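Local coordinates for putative Outer membrane protein (Helicobacter pylori, PDB 6GW5), which probably mediates adhesion to host cells as the SabA adhesin, a lectin-like outer membrane protein whose adhesin domain forms this chain, at residues 10-15 against 375-380. Sequence-based numbering, arbitrary orientation.
Sequences EKYEQL and NQVNTK
Tyr12 and Asn375 meet in a single side-chain hydrogen bond that ties the N-terminal helix to a distant loop, an example of how a tyrosine can span a wide gap between backbones. Near Tyr12 the closest approach of CA atoms is 9.2 Å, to Val377, and the phenol reaches across to the loop. A chi1 of -78° sets CG anti to the carbonyl carbon, and the ring carries the hydroxyl on to the loop residues.

The polar part of the contact centres on Asn375 OD1, which accepts from Tyr12 OH at 2.5 Å. The hydroxyl lies nearly in line with the amide C=O, OD1 sits at the ring edge in its plane, and the ring and amide planes are turned 69° apart. This oxygen has a second donor: the backbone N of Val377, 3.1 Å from OD1 and above the carbonyl plane, closes an Asx turn. At the other end of the same amide, ND2 donates to Val377 O over 3.0 Å. Both ends of the Asn375 amide are thereby held by its own loop, which restrains the rotation of the group and leaves OD1 directed at the phenol.

Apolar contact is modest. Val377 brings its CG2 branch obliquely to the phenol end of the ring, 3.8 Å from Tyr12 CZ. One helical turn on from Tyr12, Leu15 reaches Thr379, with CD2 lying 3.7 Å from OG1 as the two side chains slide past each other in opposite directions.

Residues 10-15 of helix 3-32, within a predicted coiled coil, thus meet the loop that leads from helix 348-370 to strand 383-384. Asn375 touches Ile369 and Thr379 touches Ser366 and Ser370 of helix 348-370, while helix 403-415 packs against Tyr12 with Leu409 and Leu413 and against Val377 with Ala412.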
loop_
_atom_site.group_PDB
_atom_site.type_symbol
_atom_site.label_atom_id
_atom_site.label_comp_id
_atom_site.label_asym_id
_atom_site.label_seq_id
_atom_site.Cartn_x
_atom_site.Cartn_y
_atom_site.Cartn_z
ATOM N N GLU A 10 25.584 -33.561 -11.047
ATOM C CA GLU A 10 25.591 -32.268 -10.382
ATOM C C GLU A 10 26.379 -31.239 -11.205
ATOM O O GLU A 10 26.114 -30.041 -11.095
ATOM C CB GLU A 10 25.936 -32.303 -8.876
ATOM C CG GLU A 10 26.994 -33.286 -8.355
ATOM C CD GLU A 10 28.410 -32.775 -8.549
ATOM O OE1 GLU A 10 29.240 -32.896 -7.610
ATOM O OE2 GLU A 10 28.704 -32.206 -9.616
ATOM N N LYS A 11 27.338 -31.706 -12.001
ATOM C CA LYS A 11 27.980 -30.844 -12.975
ATOM C C LYS A 11 26.958 -30.439 -14.031
ATOM O O LYS A 11 26.895 -29.264 -14.440
ATOM C CB LYS A 11 29.219 -31.512 -13.565
ATOM C CG LYS A 11 30.319 -31.568 -12.523
ATOM C CD LYS A 11 31.717 -31.780 -13.059
ATOM C CE LYS A 11 32.677 -31.236 -11.972
ATOM N NZ LYS A 11 34.127 -31.201 -12.294
ATOM N N TYR A 12 26.115 -31.386 -14.430
ATOM C CA TYR A 12 25.089 -31.079 -15.412
ATOM C C TYR A 12 24.128 -30.061 -14.842
ATOM O O TYR A 12 23.793 -29.098 -15.511
ATOM C CB TYR A 12 24.322 -32.328 -15.887
ATOM C CG TYR A 12 25.007 -33.238 -16.904
ATOM C CD1 TYR A 12 26.220 -32.906 -17.512
ATOM C CD2 TYR A 12 24.412 -34.454 -17.262
ATOM C CE1 TYR A 12 26.824 -33.757 -18.433
ATOM C CE2 TYR A 12 25.013 -35.317 -18.178
ATOM C CZ TYR A 12 26.217 -34.965 -18.776
ATOM O OH TYR A 12 26.823 -35.820 -19.685
ATOM N N GLU A 13 23.691 -30.284 -13.611
ATOM C CA GLU A 13 22.685 -29.425 -13.019
ATOM C C GLU A 13 23.250 -28.020 -12.827
ATOM O O GLU A 13 22.554 -27.036 -12.938
ATOM C CB GLU A 13 22.138 -30.034 -11.728
ATOM C CG GLU A 13 20.729 -29.565 -11.420
ATOM C CD GLU A 13 20.285 -29.713 -9.965
ATOM O OE1 GLU A 13 19.125 -30.141 -9.828
ATOM O OE2 GLU A 13 21.026 -29.409 -8.972
ATOM N N GLN A 14 24.544 -27.944 -12.617
ATOM C CA GLN A 14 25.189 -26.670 -12.413
ATOM C C GLN A 14 25.376 -25.883 -13.711
ATOM O O GLN A 14 25.252 -24.667 -13.729
ATOM C CB GLN A 14 26.545 -26.852 -11.734
ATOM C CG GLN A 14 26.686 -26.038 -10.475
ATOM C CD GLN A 14 27.260 -24.694 -10.716
ATOM O OE1 GLN A 14 28.348 -24.620 -11.233
ATOM N NE2 GLN A 14 26.561 -23.637 -10.351
ATOM N N LEU A 15 25.722 -26.576 -14.780
ATOM C CA LEU A 15 25.869 -25.927 -16.066
ATOM C C LEU A 15 24.507 -25.378 -16.517
ATOM O O LEU A 15 24.383 -24.265 -17.027
ATOM C CB LEU A 15 26.435 -26.907 -17.088
ATOM C CG LEU A 15 26.473 -26.418 -18.540
ATOM C CD1 LEU A 15 27.352 -25.196 -18.704
ATOM C CD2 LEU A 15 26.966 -27.525 -19.461
ATOM N N ASN A 375 31.269 -38.895 -19.994
ATOM C CA ASN A 375 30.357 -37.861 -20.421
ATOM C C ASN A 375 29.671 -38.273 -21.700
ATOM O O ASN A 375 30.336 -38.541 -22.698
ATOM C CB ASN A 375 31.075 -36.549 -20.653
ATOM C CG ASN A 375 30.172 -35.494 -21.228
ATOM O OD1 ASN A 375 29.001 -35.380 -20.844
ATOM N ND2 ASN A 375 30.683 -34.758 -22.193
ATOM N N GLN A 376 28.339 -38.243 -21.645
ATOM C CA GLN A 376 27.451 -38.595 -22.727
ATOM C C GLN A 376 26.984 -37.373 -23.566
ATOM O O GLN A 376 26.698 -37.501 -24.752
ATOM C CB GLN A 376 26.209 -39.256 -22.083
ATOM C CG GLN A 376 25.442 -40.180 -23.001
ATOM C CD GLN A 376 25.571 -41.671 -22.678
ATOM O OE1 GLN A 376 26.616 -42.152 -22.223
ATOM N NE2 GLN A 376 24.493 -42.420 -22.949
ATOM N N VAL A 377 26.919 -36.182 -22.970
ATOM C CA VAL A 377 26.382 -35.004 -23.681
ATOM C C VAL A 377 27.423 -34.059 -24.276
ATOM O O VAL A 377 28.342 -33.591 -23.583
ATOM C CB VAL A 377 25.479 -34.156 -22.770
ATOM C CG1 VAL A 377 24.832 -33.020 -23.555
ATOM C CG2 VAL A 377 24.402 -35.032 -22.143
ATOM N N ASN A 378 27.230 -33.708 -25.548
ATOM C CA ASN A 378 28.101 -32.732 -26.208
ATOM C C ASN A 378 27.825 -31.305 -25.749
ATOM O O ASN A 378 26.737 -30.798 -25.879
ATOM C CB ASN A 378 27.976 -32.779 -27.723
ATOM C CG ASN A 378 28.937 -31.819 -28.412
ATOM O OD1 ASN A 378 29.891 -31.338 -27.810
ATOM N ND2 ASN A 378 28.648 -31.486 -29.657
ATOM N N THR A 379 28.872 -30.677 -25.253
ATOM C CA THR A 379 28.801 -29.430 -24.523
ATOM C C THR A 379 29.828 -28.394 -25.030
ATOM O O THR A 379 29.937 -27.278 -24.529
ATOM C CB THR A 379 29.008 -29.911 -23.066
ATOM O OG1 THR A 379 27.837 -29.686 -22.272
ATOM C CG2 THR A 379 30.189 -29.342 -22.467
ATOM N N LYS A 380 30.598 -28.810 -26.013
ATOM C CA LYS A 380 31.535 -27.945 -26.656
ATOM C C LYS A 380 30.817 -26.725 -27.248
ATOM O O LYS A 380 29.880 -26.860 -28.059
ATOM C CB LYS A 380 32.294 -28.718 -27.752
ATOM C CG LYS A 380 33.221 -27.898 -28.649
ATOM C CD LYS A 380 34.524 -27.518 -27.952
ATOM C CE LYS A 380 35.519 -26.811 -28.896
ATOM N NZ LYS A 380 36.654 -27.642 -29.420
#